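Long-range contact in LysM domain protein (Mycobacterium smegmatis, PDB 4OIT), which binds mannose as a bacterial lectin of the beta-prism II fold and forms a domain-swapped dimer: residues Leu5-Arg13 and Val53-Asp61. Sequence-based numbering, arbitrary orientation.
Sequences LTAGQKLER and VVRAEVQTD. With BMA (beta-D-mannopyranose), chain I.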
loop_
_atom_site.group_PDB
_atom_site.type_symbol
_atom_site.label_atom_id
_atom_site.label_comp_id
_atom_site.label_asym_id
_atom_site.label_seq_id
_atom_site.Cartn_x
_atom_site.Cartn_y
_atom_site.Cartn_z
ATOM N N LEU B 5 6.085 -22.033 2.615
ATOM C CA LEU B 5 4.923 -21.231 2.248
ATOM C C LEU B 5 4.397 -21.759 0.923
ATOM O O LEU B 5 5.146 -21.875 -0.045
ATOM C CB LEU B 5 5.288 -19.752 2.096
ATOM C CG LEU B 5 5.776 -19.011 3.342
ATOM C CD1 LEU B 5 6.203 -17.601 2.963
ATOM C CD2 LEU B 5 4.727 -18.963 4.441
ATOM N N THR B 6 3.109 -22.086 0.892
ATOM C CA THR B 6 2.458 -22.614 -0.307
ATOM C C THR B 6 1.705 -21.500 -1.037
ATOM O O THR B 6 1.608 -20.380 -0.538
ATOM C CB THR B 6 1.509 -23.775 0.049
ATOM O OG1 THR B 6 0.624 -23.371 1.100
ATOM C CG2 THR B 6 2.315 -24.980 0.513
ATOM N N ALA B 7 1.191 -21.814 -2.223
ATOM C CA ALA B 7 0.561 -20.822 -3.100
ATOM C C ALA B 7 -0.460 -19.953 -2.368
ATOM O O ALA B 7 -1.405 -20.460 -1.768
ATOM C CB ALA B 7 -0.093 -21.511 -4.290
ATOM N N GLY B 8 -0.256 -18.641 -2.422
ATOM C CA GLY B 8 -1.151 -17.685 -1.772
ATOM C C GLY B 8 -0.723 -17.256 -0.379
ATOM O O GLY B 8 -1.284 -16.314 0.173
ATOM N N GLN B 9 0.263 -17.938 0.199
ATOM C CA GLN B 9 0.741 -17.599 1.545
ATOM C C GLN B 9 1.642 -16.374 1.541
ATOM O O GLN B 9 2.037 -15.880 0.486
ATOM C CB GLN B 9 1.498 -18.769 2.171
ATOM C CG GLN B 9 0.612 -19.909 2.631
ATOM C CD GLN B 9 1.289 -20.764 3.680
ATOM O OE1 GLN B 9 1.701 -21.885 3.402
ATOM N NE2 GLN B 9 1.430 -20.227 4.887
ATOM N N LYS B 10 1.961 -15.892 2.737
ATOM C CA LYS B 10 2.848 -14.748 2.893
ATOM C C LYS B 10 3.535 -14.723 4.248
ATOM O O LYS B 10 3.007 -15.236 5.235
ATOM C CB LYS B 10 2.058 -13.453 2.713
ATOM C CG LYS B 10 0.993 -13.220 3.774
ATOM C CD LYS B 10 0.208 -11.952 3.502
ATOM C CE LYS B 10 -1.017 -11.865 4.396
ATOM N NZ LYS B 10 -1.874 -10.698 4.052
ATOM N N LEU B 11 4.726 -14.130 4.274
ATOM C CA LEU B 11 5.316 -13.637 5.512
ATOM C C LEU B 11 4.850 -12.204 5.669
ATOM O O LEU B 11 4.920 -11.423 4.725
ATOM C CB LEU B 11 6.845 -13.658 5.468
ATOM C CG LEU B 11 7.573 -14.999 5.477
ATOM C CD1 LEU B 11 9.073 -14.755 5.523
ATOM C CD2 LEU B 11 7.141 -15.877 6.639
ATOM N N GLU B 12 4.356 -11.867 6.853
ATOM C CA GLU B 12 4.040 -10.482 7.192
ATOM C C GLU B 12 5.211 -9.921 7.995
ATOM O O GLU B 12 6.178 -10.639 8.258
ATOM C CB GLU B 12 2.723 -10.418 7.967
ATOM C CG GLU B 12 1.510 -10.769 7.108
ATOM C CD GLU B 12 0.380 -11.420 7.890
ATOM O OE1 GLU B 12 0.619 -12.451 8.563
ATOM O OE2 GLU B 12 -0.759 -10.910 7.824
ATOM N N ARG B 13 5.138 -8.644 8.364
ATOM C CA ARG B 13 6.223 -7.992 9.108
ATOM C C ARG B 13 6.519 -8.714 10.413
ATOM O O ARG B 13 5.639 -8.863 11.258
ATOM C CB ARG B 13 5.877 -6.539 9.429
ATOM C CG ARG B 13 5.633 -5.662 8.214
ATOM C CD ARG B 13 6.261 -4.287 8.386
ATOM N NE ARG B 13 5.925 -3.662 9.665
ATOM C CZ ARG B 13 6.396 -2.487 10.080
ATOM N NH1 ARG B 13 7.228 -1.780 9.317
ATOM N NH2 ARG B 13 6.029 -2.009 11.265
ATOM N N VAL B 53 8.693 -2.353 2.752
ATOM C CA VAL B 53 8.111 -3.662 2.459
ATOM C C VAL B 53 7.373 -4.148 3.704
ATOM O O VAL B 53 7.952 -4.192 4.787
ATOM C CB VAL B 53 9.185 -4.690 2.044
ATOM C CG1 VAL B 53 8.577 -6.074 1.846
ATOM C CG2 VAL B 53 9.886 -4.242 0.770
ATOM N N VAL B 54 6.097 -4.496 3.545
ATOM C CA VAL B 54 5.269 -4.961 4.672
ATOM C C VAL B 54 4.783 -6.407 4.552
ATOM O O VAL B 54 4.281 -6.973 5.524
ATOM C CB VAL B 54 4.054 -4.040 4.924
ATOM C CG1 VAL B 54 4.531 -2.662 5.357
ATOM C CG2 VAL B 54 3.147 -3.957 3.699
ATOM N N ARG B 55 4.912 -6.997 3.368
ATOM C CA ARG B 55 4.653 -8.425 3.203
ATOM C C ARG B 55 5.462 -9.011 2.055
ATOM O O ARG B 55 5.900 -8.294 1.153
ATOM C CB ARG B 55 3.158 -8.703 3.002
ATOM C CG ARG B 55 2.600 -8.304 1.644
ATOM C CD ARG B 55 1.148 -8.739 1.510
ATOM N NE ARG B 55 0.571 -8.345 0.224
ATOM C CZ ARG B 55 0.184 -7.110 -0.092
ATOM N NH1 ARG B 55 0.308 -6.108 0.776
ATOM N NH2 ARG B 55 -0.328 -6.872 -1.293
ATOM N N ALA B 56 5.648 -10.325 2.113
ATOM C CA ALA B 56 6.341 -11.075 1.077
ATOM C C ALA B 56 5.507 -12.308 0.771
ATOM O O ALA B 56 5.592 -13.314 1.478
ATOM C CB ALA B 56 7.736 -11.463 1.543
ATOM N N GLU B 57 4.690 -12.224 -0.274
ATOM C CA GLU B 57 3.726 -13.281 -0.567
ATOM C C GLU B 57 4.099 -14.145 -1.768
ATOM O O GLU B 57 4.489 -13.643 -2.825
ATOM C CB GLU B 57 2.309 -12.708 -0.722
ATOM C CG GLU B 57 2.056 -11.839 -1.945
ATOM C CD GLU B 57 0.628 -11.315 -1.989
ATOM O OE1 GLU B 57 -0.040 -11.305 -0.930
ATOM O OE2 GLU B 57 0.168 -10.912 -3.081
ATOM N N VAL B 58 3.987 -15.454 -1.563
ATOM C CA VAL B 58 4.108 -16.443 -2.623
ATOM C C VAL B 58 2.742 -16.489 -3.293
ATOM O O VAL B 58 1.791 -17.029 -2.730
ATOM C CB VAL B 58 4.468 -17.838 -2.062
ATOM C CG1 VAL B 58 4.655 -18.842 -3.191
ATOM C CG2 VAL B 58 5.723 -17.773 -1.204
ATOM N N GLN B 59 2.646 -15.909 -4.485
ATOM C CA GLN B 59 1.356 -15.712 -5.147
ATOM C C GLN B 59 0.862 -16.955 -5.884
ATOM O O GLN B 59 1.643 -17.839 -6.248
ATOM C CB GLN B 59 1.444 -14.549 -6.132
ATOM C CG GLN B 59 1.811 -13.211 -5.496
ATOM C CD GLN B 59 1.870 -12.051 -6.486
ATOM O OE1 GLN B 59 1.953 -10.897 -6.079
ATOM N NE2 GLN B 59 1.829 -12.346 -7.782
ATOM N N THR B 60 -0.448 -16.995 -6.115
ATOM C CA THR B 60 -1.083 -18.084 -6.865
ATOM C C THR B 60 -0.695 -18.080 -8.347
ATOM O O THR B 60 -0.818 -19.105 -9.022
ATOM C CB THR B 60 -2.620 -18.026 -6.757
ATOM O OG1 THR B 60 -3.076 -16.704 -7.067
ATOM C CG2 THR B 60 -3.072 -18.398 -5.355
ATOM N N ASP B 61 -0.227 -16.931 -8.844
ATOM C CA ASP B 61 0.284 -16.825 -10.220
ATOM C C ASP B 61 1.726 -17.332 -10.375
ATOM O O ASP B 61 2.285 -17.283 -11.468
ATOM C CB ASP B 61 0.143 -15.386 -10.761
ATOM C CG ASP B 61 1.089 -14.392 -10.095
ATOM O OD1 ASP B 61 1.986 -14.803 -9.328
ATOM O OD2 ASP B 61 0.933 -13.177 -10.339
HETATM C C1 BMA I . 3.764 -9.477 -12.071
HETATM C C2 BMA I . 2.618 -10.123 -11.280
HETATM C C3 BMA I . 2.267 -9.164 -10.152
HETATM C C4 BMA I . 3.488 -8.669 -9.376
HETATM C C5 BMA I . 4.667 -8.172 -10.225
HETATM C C6 BMA I . 5.907 -8.341 -9.357
HETATM O O1 BMA I . 4.307 -10.191 -13.223
HETATM O O2 BMA I . 3.026 -11.410 -10.740
HETATM O O3 BMA I . 1.356 -9.793 -9.233
HETATM O O4 BMA I . 3.084 -7.558 -8.553
HETATM O O5 BMA I . 4.917 -8.849 -11.470
HETATM O O6 BMA I . 6.886 -7.364 -9.716
HETATM O O HOH W 1 9.018 -1.916 6.338
#
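Strands 10-12 and 53-58 pair antiparallel, their axes 4.5 Å apart at 168°, with Leu11 and Ala56 exchanging two backbone hydrogen bonds: Leu11 N to Ala56 O at 3.0 Å and Ala56 N to Leu11 O at 2.9 Å. The ladder ends in a G1 bulge, where Gly8 and Gln9, closing a type II turn from Thr6, both face Val58. Within that turn Gln9 OE1 accepts Thr6 N (2.9 Å), which approaches from above the carbonyl plane of the Gln9 side chain. On one face Lys10 CB meets Glu57 CB at 3.5 Å; CG of Lys10 and Arg55 lies between backbone N and carbonyl carbon (chi1 64° and 73°), and the chains run out extended, Arg55 as far as NE, crossing with CD atoms 3.9 Å apart. Arg55 NE forms a salt bridge with Glu57 OE1 (3.2 Å), its hydrogen bond weak. Ahead of the turn, Leu5 CB packs on Val58 CG2. Gln59 and Asp61 open the QxDxNxVxY mannose-binding signature: Gln59, positioned by Tyr67 OH at OE1 and Asp61 OD1 at NE2, gives NE2 to sugar O3 (3.0 Å), and sugar O2 gives to Asp61 OD2; Tyr67 OH and Asn63 ND2 also bond the sugar. Strand 64-68 flanks 53-58, Ala56 packs on Leu28 of strand 24-28, and Leu5 and Thr6 pair antiparallel with a strand of the second subunit.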